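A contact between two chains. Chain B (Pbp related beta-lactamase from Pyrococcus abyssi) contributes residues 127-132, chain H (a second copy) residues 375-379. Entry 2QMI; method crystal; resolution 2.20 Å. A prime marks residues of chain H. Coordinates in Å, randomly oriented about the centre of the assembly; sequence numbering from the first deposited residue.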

# COMPACT_ATOMS: atom_id res chain seq x y z
N GLY B 127 1.12 24.55 1.16
CA GLY B 127 0.17 24.06 2.16
C GLY B 127 -1.24 23.90 1.61
O GLY B 127 -1.51 24.28 0.46
N ASP B 128 -2.14 23.35 2.41
CA ASP B 128 -3.51 23.15 1.96
C ASP B 128 -4.37 24.39 2.17
O ASP B 128 -5.59 24.34 2.04
N ASN B 129 -3.73 25.51 2.47
CA ASN B 129 -4.43 26.76 2.69
C ASN B 129 -4.29 27.65 1.47
O ASN B 129 -3.53 27.33 0.56
N TRP B 130 -5.02 28.76 1.44
CA TRP B 130 -4.93 29.69 0.32
C TRP B 130 -5.65 31.03 0.57
O TRP B 130 -6.84 31.07 0.86
N LEU B 131 -4.89 32.12 0.46
CA LEU B 131 -5.38 33.49 0.64
C LEU B 131 -4.42 34.36 -0.17
O LEU B 131 -3.43 34.87 0.36
N PRO B 132 -4.70 34.52 -1.47
CA PRO B 132 -3.88 35.32 -2.38
C PRO B 132 -3.97 36.83 -2.27
O PRO B 132 -4.43 37.50 -3.19
N GLY H 375 -12.77 31.80 7.44
CA GLY H 375 -12.12 30.56 7.07
C GLY H 375 -10.64 30.54 6.72
O GLY H 375 -10.21 29.69 5.94
N THR H 376 -9.84 31.43 7.29
CA THR H 376 -8.40 31.45 7.01
C THR H 376 -7.67 30.21 7.53
O THR H 376 -7.20 29.37 6.75
N ILE H 377 -7.56 30.10 8.85
CA ILE H 377 -6.88 28.99 9.50
C ILE H 377 -7.90 28.00 10.06
O ILE H 377 -8.91 28.39 10.66
N LYS H 378 -7.61 26.71 9.89
CA LYS H 378 -8.51 25.65 10.33
C LYS H 378 -7.90 24.85 11.48
O LYS H 378 -6.69 24.70 11.56
N PHE H 379 -8.75 24.35 12.38
CA PHE H 379 -8.30 23.55 13.53
C PHE H 379 -9.20 22.35 13.79
O PHE H 379 -10.34 22.29 13.32

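The most unusual feature of this contact is a close approach of two oxygens: Asn129 OD1 lies 2.8 Å from the backbone Thr376′ O, and since both are acceptors the pair is no hydrogen bond. The same carboxamide also offers its nitrogen to that oxygen. Asn129 ND2 donates to Thr376′ O at 3.1 Å, but the N-H...acceptor angle of 134° marks this bond as weak. The amide therefore meets the carbonyl with both of its ends, and the hydrogen bond it gains comes with an unfavourable oxygen-oxygen contact.

The conformation of Asn129 accompanies this arrangement. Its CA-to-CB bond points toward chain H, chi1 is -133°, between the usual wells, and chi2 is -60°. Within its own stretch the side chain is held by the next residue, for Trp130 N donates to Asn129 OD1 at 3.1 Å with an angle of 140°. Asn129 has the largest area covered by the opposing stretch, 59 of the 179 Å² buried by both sides together. Beyond the carbonyl, Asn129 ND2 comes within 4.2 Å of Ile377′ CA, a contact with the backbone of that residue; the Ile377′ side chain (chi1 p, chi2 t) starts away from chain B and loses little surface here.

Water 1 extends the polar cluster. It donates to Asn129 OD1 at 2.5 Å, a short distance, and accepts from Lys378′ NZ at 3.0 Å, so it bridges the two chains. The direct separation of Asn129 OD1 from Lys378′ NZ is 3.9 Å, which leaves the water as the link between them. Its surroundings are crowded with carbonyls: the water oxygen is 2.6 Å from Gly375′ O and 2.6 Å from Thr376′ O, and more acceptors are in reach than it has protons to give.

Lys378′ reaches this site with an m, t, t, m side chain whose CA-to-CB bond points toward chain B. The two central t torsions keep the middle of the chain extended, and the final chi4 of -54° turns the ammonium group at its tip. Its methylene carbon just touches the opposite backbone, with Lys378′ CE 4.5 Å from Asp128 O. The Asp128 side chain (chi1 m) leaves sideways, and its nearest approach to the other stretch is Asp128 CB to Lys378′ CE, 6.1 Å; both its carboxylate oxygens are hydrogen-bonded elsewhere in the structure.

A small apolar contact completes the packing. Leu131, in the t, p rotamer with its CA-to-CB bond toward chain H, brings CD2 to 4.4 Å from Thr376′ CG2, a loose van der Waals approach. Leu131 CA and Thr376′ CA are also the nearest CA atoms across the stretches, 7.3 Å apart. Thr376′ departs sideways with chi1 p, and its OG1 is hydrogen-bonded elsewhere. Between Asn129 and Leu131, Trp130 (chi1 t) points away, and its side chain comes no nearer to the other stretch than the 7.4 Å between Trp130 CB and Lys378′ NZ, so successive residues alternate in direction.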

# COMPACT_ATOMS: atom_id res chain seq x y z
CB ASP B 128 -4.16 21.96 2.68
CG ASP B 128 -3.41 20.67 2.45
OD1 ASP B 128 -2.85 20.49 1.34
OD2 ASP B 128 -3.40 19.82 3.37
CB ASN B 129 -3.86 27.46 3.91
CG ASN B 129 -4.92 27.96 4.83
OD1 ASN B 129 -5.75 28.77 4.44
ND2 ASN B 129 -4.91 27.46 6.07
CB TRP B 130 -5.47 29.03 -0.96
CG TRP B 130 -5.09 29.76 -2.22
CD1 TRP B 130 -5.89 30.57 -2.97
CD2 TRP B 130 -3.80 29.78 -2.84
NE1 TRP B 130 -5.17 31.10 -4.03
CE2 TRP B 130 -3.89 30.63 -3.97
CE3 TRP B 130 -2.57 29.16 -2.56
CZ2 TRP B 130 -2.80 30.87 -4.82
CZ3 TRP B 130 -1.48 29.41 -3.40
CH2 TRP B 130 -1.61 30.26 -4.52
CB LEU B 131 -5.35 33.91 2.11
CG LEU B 131 -5.80 35.35 2.38
CD1 LEU B 131 -7.26 35.52 1.99
CD2 LEU B 131 -5.62 35.68 3.85
CB PRO B 132 -4.33 34.81 -3.75
CG PRO B 132 -5.77 34.55 -3.54
CD PRO B 132 -5.79 33.85 -2.20
CB THR H 376 -7.72 32.67 7.63
OG1 THR H 376 -8.03 32.72 9.03
CG2 THR H 376 -8.19 33.94 6.97
CB ILE H 377 -5.99 29.48 10.65
CG1 ILE H 377 -6.84 30.20 11.70
CG2 ILE H 377 -4.94 30.42 10.09
CD1 ILE H 377 -6.05 30.75 12.89
CB LYS H 378 -8.81 24.76 9.13
CG LYS H 378 -8.93 25.58 7.83
CD LYS H 378 -8.86 24.74 6.56
CE LYS H 378 -8.28 25.55 5.39
NZ LYS H 378 -9.01 26.84 5.14
CB PHE H 379 -8.26 24.40 14.80
CG PHE H 379 -7.02 25.24 14.93
CD1 PHE H 379 -6.00 24.86 15.79
CD2 PHE H 379 -6.88 26.43 14.21
CE1 PHE H 379 -4.87 25.64 15.95
CE2 PHE H 379 -5.75 27.22 14.36
CZ PHE H 379 -4.74 26.83 15.23
O HOH W 1 -8.13 29.54 4.34